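Local coordinates for protein putative short-chain dehydrogenase/reductase (Burkholderia xenovorans, PDB 5JY1) that binds NAD and belongs to the short-chain dehydrogenase/reductase family, probably acting as an NAD(P)-dependent oxidoreductase, possibly on 3-oxoacyl substrates, at residues 42-48 and 65-71; 217-221 and 254-260; 140-144 and 184-188; 100-104 and 115-119. All coordinates share one frame. Numbering follows the deposited sequence.

Contact 1 of 4, residues 42-48 and 65-71; sequences IIAEINE and SLFVKTD. With NAD (nicotinamide-adenine-dinucleotide), chain E.
E45 (chi1 t, chi2 p) takes both adenosine ribose hydroxyls of NAD: NAD O3B donates to E45 OE1 at 2.7 Å and NAD O2B to E45 OE2 at a very short 2.5 Å. The N of N47 also donates to E45 OE2 (2.9 Å), and G23 N holds E45 OE1. D71 OD1, which is paired with T73 as well, accepts a weak bond from NAD N6A at 3.0 Å. K69 NZ and E48 OE1 form a salt bridge (3.0 Å). Strands 42-45 and 65-69 run parallel, their axes 4.6 Å apart at closest and inclined by 22°. I42 pairs with L66 and I43 with F67; I43 N donates to L66 O (2.9 Å), V68 N to I43 O (3.0 Å) and T70 N to E45 O (3.2 Å). I42, L66 and V68 share a face, with I42 CD1 on L66 CB and I42 CG2 on V68 CG2, each 3.7 Å; helix 75-89 packs on I42 and L66. On the other face F67 (chi1 t) lies beside I43 and reaches the first turn of helix 48-60, its CZ 3.7 Å from E48 CA; N47 is the N-cap. This is a beta-alpha-beta unit of the Rossmann fold, and an acidic residue at the end of strand 40-45, the second strand of the fold, that binds the adenosine ribose diol is characteristic of NAD-preferring enzymes.

Contact 2 of 4, residues 217-221 and 254-260; sequences AARPL and DGGLHLP
Neither segment is regular strand or helix. Residues 254-257 form a type I' beta turn, closed by L257 N to D254 O at 3.2 Å, and 256-259 follow as a type I turn with L259 N to G256 O at 2.9 Å. R219 is extended (phi/psi -131/160) and P220 turns to helical angles (-57/-37); the register is antiparallel to the loop, placing R219 by L257, P220 by G256 and L221 by G255 (CA-CA 4.6, 5.3 and 5.0 Å). L221 N donates to G255 O (3.0 Å). Both glycines have positive phi; a CB on G255 would clash with R219 CD and one on G256 with P220 CG. The R219 side chain (chi1 p) folds over the turn: NH1 donates to D254 O at 3.0 Å, L257 CG lies over one guanidinium face, and NH2 reaches S215 O. D254 OD1 accepts from G256 N (2.9 Å) and OD2 from H258 N (3.0 Å). P220 CD meets P260 CD (4.0 Å). Two neighbouring subunits pack here; in one, T247 O accepts from H258 NE2. The turn from D254 to L257, with the Asx turn of D254, carries the Asp-Gly-Gly sequence that follows the last sheet strand in many short-chain dehydrogenases.

Contact 3 of 4, residues 140-144 and 184-188; sequences ERRWG and RFNIT
Two backbone hydrogen bonds hold this pairing, both made by G144: its N donates to N186 O (3.1 Å) and its O accepts from T188 N (3.0 Å). They set a parallel bridge between G144 and I187, whose CA atoms are only 4.1 Å apart; a CB on G144 would sit tightly against I187 CG1. Upstream, R142 (phi/psi 53/45) ends helix 113-141 in a Schellman motif, and N186 also has positive phi (60/37). N186 (chi1 t) points toward the other segment, its ND2 giving a weak bond to R142 O (3.4 Å) and lying 3.3 Å from W143 CD1. F185 lies over one face of the R142 guanidinium, with CD1 3.6 Å from NH1; R139 O accepts from that NH1, and E273 of the fourth subunit accepts from NE. W143 NE1 is satisfied by E241, and its ring makes cation-pi contacts with R15 and R145. The bridge starts the pairing of strands 144-149 and 187-194 just beyond the C-terminal end of helix 113-141, whose F135 and M138 cover I187.

Contact 4 of 4, residues 100-104 and 115-119; sequences FVPTP and MLEQT. With NAD (nicotinamide-adenine-dinucleotide), chain E; EDO (1,2-ethanediol), chain G.
T103 lays its CG2 methyl on the turn 115-119 of helix 113-141, 3.3 Å from T119 OG1, 3.9 Å from M115 O and 4.0 Å from M115 CB. The two backbones come nearest here, with T103 CA 6.2 Å from M115 CA. P104 CG rests on M115 CE (4.0 Å), and V101 CG1 on Q118 OE1 (3.5 Å). No direct hydrogen bond crosses. Instead water 2 donates to V101 O (2.8 Å) and Q118 OE1 (3.2 Å), and water 1 to V101 O (2.6 Å); each adds a weak bond to T119 OG1 at 3.4 Å. D163 pairs with both T103 OG1 and T119 OG1. Ethanediol, probably from the crystallisation liquor, donates from O1 to T103 OG1 (3.1 Å). On the cofactor side V101 CG2 lies 3.2 Å from NAD N7A, and F100 O 3.4 Å from NAD C8A. This is the loop after strand 94-97 of the Rossmann fold, bordering the adenine end of the dinucleotide site.

From the N terminus, contact 1 closes first, bringing 42-48 and 65-71 together around helix 48-60 at one edge of the sheet. Contact 4 follows, turning the loop after strand 94-97 back onto the start of helix 113-141. Contact 3 opens at the far end of that helix and joins strands 144-149 and 187-194 across 39 intervening residues. Contact 2 comes last, tying the loop after helix 211-217 to the one after strand 250-253. All four are in series; none nests or crosses. Contacts 1 and 4 both touch NAD, with nearest atoms about 7 Å apart, while contacts 1 and 2 lie on opposite sides of the chain's centre. Contacts 2 and 3 both meet the second subunit.

Contact 1 of 4, residues 42-48 and 65-71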
# COMPACT_ATOMS: atom_id res chain seq x y z
N ILE A 42 12.21 12.76 28.67
CA ILE A 42 12.59 14.14 28.38
C ILE A 42 11.45 14.82 27.63
O ILE A 42 11.02 14.36 26.57
CB ILE A 42 13.89 14.21 27.58
CG1 ILE A 42 15.05 13.65 28.39
CG2 ILE A 42 14.18 15.67 27.18
CD1 ILE A 42 15.39 14.49 29.62
N ILE A 43 10.96 15.93 28.19
CA ILE A 43 9.86 16.69 27.60
C ILE A 43 10.52 17.76 26.75
O ILE A 43 10.89 18.83 27.24
CB ILE A 43 8.94 17.28 28.67
CG1 ILE A 43 8.45 16.19 29.64
CG2 ILE A 43 7.75 18.01 28.04
CD1 ILE A 43 7.76 15.01 28.97
N ALA A 44 10.72 17.46 25.47
CA ALA A 44 11.46 18.34 24.57
C ALA A 44 10.47 19.26 23.87
O ALA A 44 10.01 19.00 22.76
CB ALA A 44 12.29 17.53 23.58
N GLU A 45 10.15 20.38 24.53
CA GLU A 45 9.00 21.21 24.21
C GLU A 45 9.41 22.68 24.17
O GLU A 45 10.23 23.12 24.98
CB GLU A 45 7.88 20.97 25.27
CG GLU A 45 6.73 21.94 25.25
CD GLU A 45 5.95 21.93 23.96
OE1 GLU A 45 5.49 20.84 23.54
OE2 GLU A 45 5.82 23.01 23.35
N ILE A 46 8.86 23.44 23.22
CA ILE A 46 9.23 24.86 23.10
C ILE A 46 8.43 25.74 24.07
O ILE A 46 8.93 26.79 24.51
CB ILE A 46 9.05 25.33 21.64
CG1 ILE A 46 9.76 26.67 21.40
CG2 ILE A 46 7.57 25.43 21.27
CD1 ILE A 46 9.92 27.02 19.93
N ASN A 47 7.21 25.34 24.42
CA ASN A 47 6.37 26.08 25.34
C ASN A 47 6.78 25.72 26.76
O ASN A 47 6.52 24.61 27.23
CB ASN A 47 4.89 25.77 25.09
CG ASN A 47 3.95 26.60 25.95
OD1 ASN A 47 4.27 27.00 27.07
ND2 ASN A 47 2.76 26.86 25.42
N GLU A 48 7.43 26.66 27.45
CA GLU A 48 7.96 26.35 28.78
C GLU A 48 6.84 26.02 29.76
O GLU A 48 7.00 25.14 30.62
CB GLU A 48 8.79 27.52 29.29
CG GLU A 48 9.43 27.25 30.64
CD GLU A 48 10.48 28.28 31.00
OE1 GLU A 48 10.67 29.24 30.21
OE2 GLU A 48 11.11 28.14 32.06
N SER A 65 10.96 12.36 34.93
CA SER A 65 10.84 13.23 33.77
C SER A 65 11.73 14.45 33.96
O SER A 65 12.09 14.81 35.08
CB SER A 65 9.38 13.66 33.56
OG SER A 65 9.21 14.38 32.36
N LEU A 66 12.09 15.07 32.83
CA LEU A 66 12.82 16.34 32.85
C LEU A 66 12.36 17.17 31.66
O LEU A 66 12.46 16.73 30.51
CB LEU A 66 14.33 16.12 32.79
CG LEU A 66 15.17 17.40 32.82
CD1 LEU A 66 15.03 18.11 34.16
CD2 LEU A 66 16.63 17.12 32.51
N PHE A 67 11.88 18.38 31.94
CA PHE A 67 11.59 19.32 30.88
C PHE A 67 12.90 19.92 30.37
O PHE A 67 13.72 20.40 31.17
CB PHE A 67 10.67 20.44 31.36
CG PHE A 67 10.65 21.63 30.45
CD1 PHE A 67 10.03 21.55 29.21
CD2 PHE A 67 11.28 22.81 30.80
CE1 PHE A 67 10.02 22.64 28.36
CE2 PHE A 67 11.28 23.90 29.95
CZ PHE A 67 10.64 23.81 28.72
N VAL A 68 13.09 19.87 29.06
CA VAL A 68 14.24 20.51 28.41
C VAL A 68 13.68 21.37 27.29
O VAL A 68 13.14 20.85 26.31
CB VAL A 68 15.24 19.48 27.85
CG1 VAL A 68 16.42 20.19 27.20
CG2 VAL A 68 15.72 18.55 28.97
N LYS A 69 13.78 22.70 27.45
CA LYS A 69 13.29 23.58 26.41
C LYS A 69 14.02 23.28 25.11
O LYS A 69 15.26 23.25 25.06
CB LYS A 69 13.46 25.05 26.81
CG LYS A 69 12.66 26.00 25.92
CD LYS A 69 12.92 27.47 26.25
CE LYS A 69 12.17 27.92 27.50
NZ LYS A 69 12.46 29.34 27.86
N THR A 70 13.24 23.04 24.05
CA THR A 70 13.73 22.57 22.76
C THR A 70 12.93 23.21 21.65
O THR A 70 11.70 23.22 21.70
CB THR A 70 13.62 21.04 22.66
OG1 THR A 70 14.30 20.43 23.76
CG2 THR A 70 14.23 20.53 21.36
N ASP A 71 13.63 23.74 20.65
CA ASP A 71 13.03 24.29 19.43
C ASP A 71 13.48 23.38 18.29
O ASP A 71 14.63 23.45 17.86
CB ASP A 71 13.48 25.74 19.21
CG ASP A 71 12.85 26.38 17.98
OD1 ASP A 71 12.30 25.67 17.12
OD2 ASP A 71 12.93 27.63 17.86
PA NAD E . -0.63 19.66 19.01
O1A NAD E . -0.80 20.89 18.18
O2A NAD E . -1.78 19.41 19.98
O5B NAD E . 0.81 19.71 19.86
C5B NAD E . 1.92 20.15 19.16
C4B NAD E . 3.12 20.30 20.18
O4B NAD E . 4.19 20.59 19.52
C3B NAD E . 2.82 21.53 21.10
O3B NAD E . 3.05 21.20 22.44
C2B NAD E . 3.79 22.57 20.60
O2B NAD E . 4.08 23.61 21.67
C1B NAD E . 4.85 21.84 20.30
N9A NAD E . 5.73 22.54 19.39
C8A NAD E . 5.36 23.34 18.39
N7A NAD E . 6.45 23.79 17.80
C5A NAD E . 7.50 23.27 18.44
C6A NAD E . 8.87 23.44 18.23
N6A NAD E . 9.70 24.17 17.28
N1A NAD E . 9.74 22.81 19.01
C2A NAD E . 9.28 22.01 20.02
N3A NAD E . 7.95 21.85 20.24
C4A NAD E . 7.06 22.49 19.42
O3 NAD E . -0.45 18.38 17.98
PN NAD E . -1.22 16.94 18.00
O1N NAD E . -2.63 17.12 17.46
O2N NAD E . -1.28 16.29 19.40
O5D NAD E . -0.40 15.97 16.93
C5D NAD E . 0.86 15.43 17.32
C4D NAD E . 1.48 14.62 16.13
O4D NAD E . 0.57 13.80 15.61
C3D NAD E . 1.86 15.60 15.01
O3D NAD E . 2.98 15.20 14.38
C2D NAD E . 0.64 15.51 14.06
O2D NAD E . 1.09 15.99 12.72
C1D NAD E . 0.33 14.24 14.08
N1N NAD E . -1.07 13.99 13.76
C2N NAD E . -2.05 14.23 14.67
C3N NAD E . -3.39 14.00 14.36
C7N NAD E . -4.49 14.26 15.36
O7N NAD E . -5.63 13.88 15.15
N7N NAD E . -4.21 14.94 16.56
C4N NAD E . -3.72 13.53 13.11
C5N NAD E . -2.75 13.29 12.20
C6N NAD E . -1.41 13.52 12.53

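Contact 2 of 4, residues 217-221 and 254-260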
# COMPACT_ATOMS: atom_id res chain seq x y z
N ALA A 217 -18.38 9.25 14.46
CA ALA A 217 -19.16 8.34 13.61
C ALA A 217 -18.47 8.02 12.29
O ALA A 217 -18.87 7.08 11.61
CB ALA A 217 -20.54 8.94 13.34
N ALA A 218 -17.43 8.77 11.92
CA ALA A 218 -16.77 8.56 10.64
C ALA A 218 -15.95 7.27 10.58
O ALA A 218 -15.47 6.93 9.50
CB ALA A 218 -15.87 9.75 10.31
N ARG A 219 -15.76 6.56 11.69
CA ARG A 219 -14.79 5.48 11.70
C ARG A 219 -15.38 4.21 12.29
O ARG A 219 -16.38 4.26 13.02
CB ARG A 219 -13.53 5.88 12.50
CG ARG A 219 -13.78 6.14 13.97
CD ARG A 219 -12.72 7.06 14.51
NE ARG A 219 -12.93 8.43 14.03
CZ ARG A 219 -11.95 9.24 13.64
NH1 ARG A 219 -10.69 8.83 13.65
NH2 ARG A 219 -12.24 10.47 13.23
N PRO A 220 -14.78 3.05 12.00
CA PRO A 220 -15.36 1.77 12.45
C PRO A 220 -15.58 1.65 13.95
O PRO A 220 -16.56 1.01 14.36
CB PRO A 220 -14.33 0.74 11.96
CG PRO A 220 -13.82 1.36 10.67
CD PRO A 220 -13.73 2.84 10.97
N LEU A 221 -14.69 2.19 14.78
CA LEU A 221 -14.89 2.05 16.22
C LEU A 221 -15.82 3.10 16.78
O LEU A 221 -16.17 3.02 17.97
CB LEU A 221 -13.53 2.08 16.94
CG LEU A 221 -12.79 0.74 16.82
CD1 LEU A 221 -11.33 0.85 17.22
CD2 LEU A 221 -13.50 -0.32 17.69
N ASP A 254 -6.33 5.01 14.80
CA ASP A 254 -7.31 6.01 14.37
C ASP A 254 -8.73 5.48 14.44
O ASP A 254 -9.62 6.03 13.78
CB ASP A 254 -7.04 6.45 12.90
CG ASP A 254 -7.03 5.27 11.91
OD1 ASP A 254 -7.28 4.13 12.34
OD2 ASP A 254 -6.77 5.49 10.71
N GLY A 255 -8.98 4.44 15.24
CA GLY A 255 -10.32 3.89 15.30
C GLY A 255 -10.75 3.21 14.02
O GLY A 255 -11.95 2.93 13.85
N GLY A 256 -9.83 2.97 13.10
CA GLY A 256 -10.16 2.39 11.82
C GLY A 256 -10.43 3.37 10.70
O GLY A 256 -10.81 2.94 9.61
N LEU A 257 -10.23 4.68 10.93
CA LEU A 257 -10.59 5.69 9.93
C LEU A 257 -9.95 5.43 8.57
O LEU A 257 -10.55 5.75 7.54
CB LEU A 257 -10.20 7.09 10.44
CG LEU A 257 -10.60 8.27 9.54
CD1 LEU A 257 -12.09 8.44 9.50
CD2 LEU A 257 -9.93 9.57 9.96
N HIS A 258 -8.75 4.84 8.54
CA HIS A 258 -8.08 4.57 7.27
C HIS A 258 -8.91 3.70 6.34
O HIS A 258 -8.72 3.76 5.11
CB HIS A 258 -6.72 3.90 7.55
CG HIS A 258 -6.85 2.56 8.20
ND1 HIS A 258 -6.82 1.39 7.47
CD2 HIS A 258 -7.04 2.20 9.49
CE1 HIS A 258 -7.00 0.37 8.29
NE2 HIS A 258 -7.14 0.83 9.52
N LEU A 259 -9.84 2.90 6.87
CA LEU A 259 -10.66 2.06 5.99
C LEU A 259 -11.64 2.89 5.16
O LEU A 259 -11.54 2.87 3.93
CB LEU A 259 -11.35 0.95 6.80
CG LEU A 259 -10.45 -0.15 7.36
CD1 LEU A 259 -11.25 -1.07 8.30
CD2 LEU A 259 -9.81 -0.97 6.23
N PRO A 260 -12.60 3.63 5.75
CA PRO A 260 -13.50 4.43 4.90
C PRO A 260 -12.86 5.69 4.36
O PRO A 260 -13.42 6.29 3.43
CB PRO A 260 -14.67 4.77 5.84
CG PRO A 260 -14.03 4.82 7.20
CD PRO A 260 -12.98 3.73 7.18

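Contact 3 of 4, residues 140-144 and 184-188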
# COMPACT_ATOMS: atom_id res chain seq x y z
N GLU A 140 25.84 3.20 19.88
CA GLU A 140 26.83 2.76 20.85
C GLU A 140 26.29 1.64 21.74
O GLU A 140 27.02 0.71 22.09
CB GLU A 140 27.28 3.93 21.71
CG GLU A 140 28.30 3.52 22.75
CD GLU A 140 28.72 4.65 23.64
OE1 GLU A 140 29.12 4.36 24.80
OE2 GLU A 140 28.64 5.82 23.20
N ARG A 141 25.02 1.73 22.10
CA ARG A 141 24.40 0.77 23.01
C ARG A 141 23.75 -0.40 22.28
O ARG A 141 23.26 -1.33 22.94
CB ARG A 141 23.38 1.49 23.88
CG ARG A 141 24.04 2.42 24.88
CD ARG A 141 23.09 3.47 25.41
NE ARG A 141 23.76 4.33 26.37
CZ ARG A 141 24.58 5.32 26.04
NH1 ARG A 141 24.84 5.59 24.76
NH2 ARG A 141 25.15 6.05 26.99
N ARG A 142 23.75 -0.36 20.94
CA ARG A 142 23.13 -1.40 20.11
C ARG A 142 21.68 -1.64 20.53
O ARG A 142 21.22 -2.78 20.64
CB ARG A 142 23.94 -2.69 20.15
CG ARG A 142 25.40 -2.54 19.73
CD ARG A 142 25.52 -2.14 18.27
NE ARG A 142 26.81 -2.47 17.67
CZ ARG A 142 27.74 -1.59 17.32
NH1 ARG A 142 27.55 -0.29 17.52
NH2 ARG A 142 28.87 -1.99 16.76
N TRP A 143 20.94 -0.55 20.75
CA TRP A 143 19.52 -0.64 21.11
C TRP A 143 18.88 0.71 20.84
O TRP A 143 19.33 1.72 21.39
CB TRP A 143 19.34 -1.06 22.58
CG TRP A 143 17.97 -1.70 22.91
CD1 TRP A 143 17.72 -3.03 23.08
CD2 TRP A 143 16.72 -1.01 23.14
NE1 TRP A 143 16.38 -3.22 23.38
CE2 TRP A 143 15.75 -2.00 23.42
CE3 TRP A 143 16.32 0.33 23.11
CZ2 TRP A 143 14.41 -1.69 23.68
CZ3 TRP A 143 15.00 0.64 23.38
CH2 TRP A 143 14.05 -0.37 23.66
N GLY A 144 17.82 0.74 20.04
CA GLY A 144 17.12 1.98 19.80
C GLY A 144 15.72 1.75 19.29
O GLY A 144 15.44 0.75 18.62
N ARG A 184 20.91 -3.02 11.65
CA ARG A 184 22.12 -3.74 11.99
C ARG A 184 22.59 -3.42 13.40
O ARG A 184 23.38 -4.19 13.97
CB ARG A 184 23.23 -3.43 10.97
CG ARG A 184 23.85 -2.03 11.05
CD ARG A 184 24.87 -1.89 9.92
NE ARG A 184 25.73 -0.70 9.97
CZ ARG A 184 25.35 0.52 9.57
NH1 ARG A 184 24.12 0.73 9.12
NH2 ARG A 184 26.20 1.54 9.63
N PHE A 185 22.14 -2.29 13.97
CA PHE A 185 22.47 -1.91 15.33
C PHE A 185 21.33 -2.17 16.31
O PHE A 185 21.35 -1.64 17.42
CB PHE A 185 22.85 -0.43 15.41
CG PHE A 185 24.05 -0.05 14.58
CD1 PHE A 185 25.27 -0.68 14.76
CD2 PHE A 185 23.95 0.98 13.65
CE1 PHE A 185 26.39 -0.30 14.01
CE2 PHE A 185 25.07 1.37 12.90
CZ PHE A 185 26.29 0.73 13.08
N ASN A 186 20.31 -2.95 15.90
CA ASN A 186 19.12 -3.17 16.73
C ASN A 186 18.41 -1.85 17.04
O ASN A 186 17.89 -1.64 18.13
CB ASN A 186 19.45 -3.93 18.02
CG ASN A 186 18.21 -4.36 18.77
OD1 ASN A 186 17.17 -4.62 18.17
ND2 ASN A 186 18.31 -4.42 20.10
N ILE A 187 18.41 -0.94 16.06
CA ILE A 187 17.61 0.28 16.10
C ILE A 187 16.44 0.09 15.14
O ILE A 187 16.64 -0.03 13.92
CB ILE A 187 18.42 1.52 15.71
CG1 ILE A 187 19.64 1.70 16.63
CG2 ILE A 187 17.52 2.74 15.73
CD1 ILE A 187 20.63 2.79 16.14
N THR A 188 15.22 0.09 15.66
CA THR A 188 14.05 0.01 14.80
C THR A 188 13.44 1.39 14.60
O THR A 188 13.60 2.30 15.43
CB THR A 188 12.99 -0.93 15.36
OG1 THR A 188 12.49 -0.39 16.59
CG2 THR A 188 13.58 -2.32 15.61

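Contact 4 of 4, residues 100-104 and 115-119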
# COMPACT_ATOMS: atom_id res chain seq x y z
N PHE A 100 4.59 19.65 16.12
CA PHE A 100 3.80 20.07 14.97
C PHE A 100 3.48 21.56 15.07
O PHE A 100 3.20 22.06 16.16
CB PHE A 100 2.51 19.24 14.90
CG PHE A 100 1.42 19.86 14.09
CD1 PHE A 100 1.44 19.80 12.71
CD2 PHE A 100 0.35 20.49 14.71
CE1 PHE A 100 0.43 20.36 11.96
CE2 PHE A 100 -0.66 21.06 13.96
CZ PHE A 100 -0.62 21.00 12.58
N VAL A 101 3.55 22.26 13.94
CA VAL A 101 3.12 23.65 13.83
C VAL A 101 2.20 23.78 12.61
O VAL A 101 2.60 23.41 11.50
CB VAL A 101 4.31 24.62 13.71
CG1 VAL A 101 3.81 26.03 13.50
CG2 VAL A 101 5.18 24.55 14.94
N PRO A 102 0.99 24.31 12.77
CA PRO A 102 0.08 24.41 11.63
C PRO A 102 0.39 25.59 10.71
O PRO A 102 0.93 26.61 11.13
CB PRO A 102 -1.29 24.59 12.29
CG PRO A 102 -0.97 25.28 13.58
CD PRO A 102 0.34 24.69 14.04
N THR A 103 0.02 25.42 9.44
CA THR A 103 -0.07 26.50 8.47
C THR A 103 -1.53 26.73 8.11
O THR A 103 -2.38 25.88 8.39
CB THR A 103 0.74 26.18 7.20
OG1 THR A 103 0.24 24.97 6.60
CG2 THR A 103 2.22 26.03 7.52
N PRO A 104 -1.87 27.88 7.51
CA PRO A 104 -3.27 28.14 7.16
C PRO A 104 -3.85 27.07 6.24
O PRO A 104 -3.19 26.59 5.32
CB PRO A 104 -3.21 29.50 6.47
CG PRO A 104 -2.05 30.17 7.10
CD PRO A 104 -1.04 29.09 7.31
N MET A 115 5.07 28.72 3.53
CA MET A 115 4.36 27.69 4.29
C MET A 115 5.01 26.33 4.10
O MET A 115 5.18 25.58 5.07
CB MET A 115 2.89 27.64 3.88
CG MET A 115 2.09 28.86 4.29
SD MET A 115 0.44 28.85 3.56
CE MET A 115 -0.00 30.57 3.74
N LEU A 116 5.36 25.96 2.85
CA LEU A 116 6.00 24.67 2.63
C LEU A 116 7.35 24.60 3.33
O LEU A 116 7.70 23.58 3.94
CB LEU A 116 6.17 24.40 1.13
CG LEU A 116 6.87 23.08 0.80
CD1 LEU A 116 6.07 21.90 1.33
CD2 LEU A 116 7.10 22.92 -0.70
N GLU A 117 8.13 25.68 3.28
CA GLU A 117 9.41 25.69 3.98
C GLU A 117 9.21 25.48 5.48
O GLU A 117 9.94 24.70 6.11
CB GLU A 117 10.14 27.00 3.71
CG GLU A 117 11.52 27.08 4.34
CD GLU A 117 12.26 28.35 3.95
OE1 GLU A 117 11.68 29.19 3.22
OE2 GLU A 117 13.42 28.51 4.38
N GLN A 118 8.24 26.17 6.07
CA GLN A 118 8.01 26.05 7.51
C GLN A 118 7.57 24.64 7.88
O GLN A 118 8.01 24.09 8.90
CB GLN A 118 6.96 27.07 7.95
CG GLN A 118 6.67 27.07 9.44
CD GLN A 118 5.48 27.93 9.79
OE1 GLN A 118 4.52 27.46 10.39
NE2 GLN A 118 5.54 29.20 9.40
N THR A 119 6.70 24.04 7.07
CA THR A 119 6.23 22.69 7.36
C THR A 119 7.33 21.66 7.16
O THR A 119 7.47 20.74 7.96
CB THR A 119 5.00 22.37 6.51
OG1 THR A 119 3.94 23.26 6.86
CG2 THR A 119 4.55 20.96 6.77
PA NAD E . -0.63 19.66 19.01
O1A NAD E . -0.80 20.89 18.18
O2A NAD E . -1.78 19.41 19.98
O5B NAD E . 0.81 19.71 19.86
C5B NAD E . 1.92 20.15 19.16
C4B NAD E . 3.12 20.30 20.18
O4B NAD E . 4.19 20.59 19.52
C3B NAD E . 2.82 21.53 21.10
O3B NAD E . 3.05 21.20 22.44
C2B NAD E . 3.79 22.57 20.60
O2B NAD E . 4.08 23.61 21.67
C1B NAD E . 4.85 21.84 20.30
N9A NAD E . 5.73 22.54 19.39
C8A NAD E . 5.36 23.34 18.39
N7A NAD E . 6.45 23.79 17.80
C5A NAD E . 7.50 23.27 18.44
C6A NAD E . 8.87 23.44 18.23
N6A NAD E . 9.70 24.17 17.28
N1A NAD E . 9.74 22.81 19.01
C2A NAD E . 9.28 22.01 20.02
N3A NAD E . 7.95 21.85 20.24
C4A NAD E . 7.06 22.49 19.42
O3 NAD E . -0.45 18.38 17.98
PN NAD E . -1.22 16.94 18.00
O1N NAD E . -2.63 17.12 17.46
O2N NAD E . -1.28 16.29 19.40
O5D NAD E . -0.40 15.97 16.93
C5D NAD E . 0.86 15.43 17.32
C4D NAD E . 1.48 14.62 16.13
O4D NAD E . 0.57 13.80 15.61
C3D NAD E . 1.86 15.60 15.01
O3D NAD E . 2.98 15.20 14.38
C2D NAD E . 0.64 15.51 14.06
O2D NAD E . 1.09 15.99 12.72
C1D NAD E . 0.33 14.24 14.08
N1N NAD E . -1.07 13.99 13.76
C2N NAD E . -2.05 14.23 14.67
C3N NAD E . -3.39 14.00 14.36
C7N NAD E . -4.49 14.26 15.36
O7N NAD E . -5.63 13.88 15.15
N7N NAD E . -4.21 14.94 16.56
C4N NAD E . -3.72 13.53 13.11
C5N NAD E . -2.75 13.29 12.20
C6N NAD E . -1.41 13.52 12.53
C1 EDO G . -1.15 22.34 9.00
O1 EDO G . 0.11 22.41 8.32
C2 EDO G . -1.84 21.01 8.68
O2 EDO G . -2.76 20.67 9.72
O HOH W 1 2.73 21.65 9.54
O HOH W 2 4.73 24.31 9.99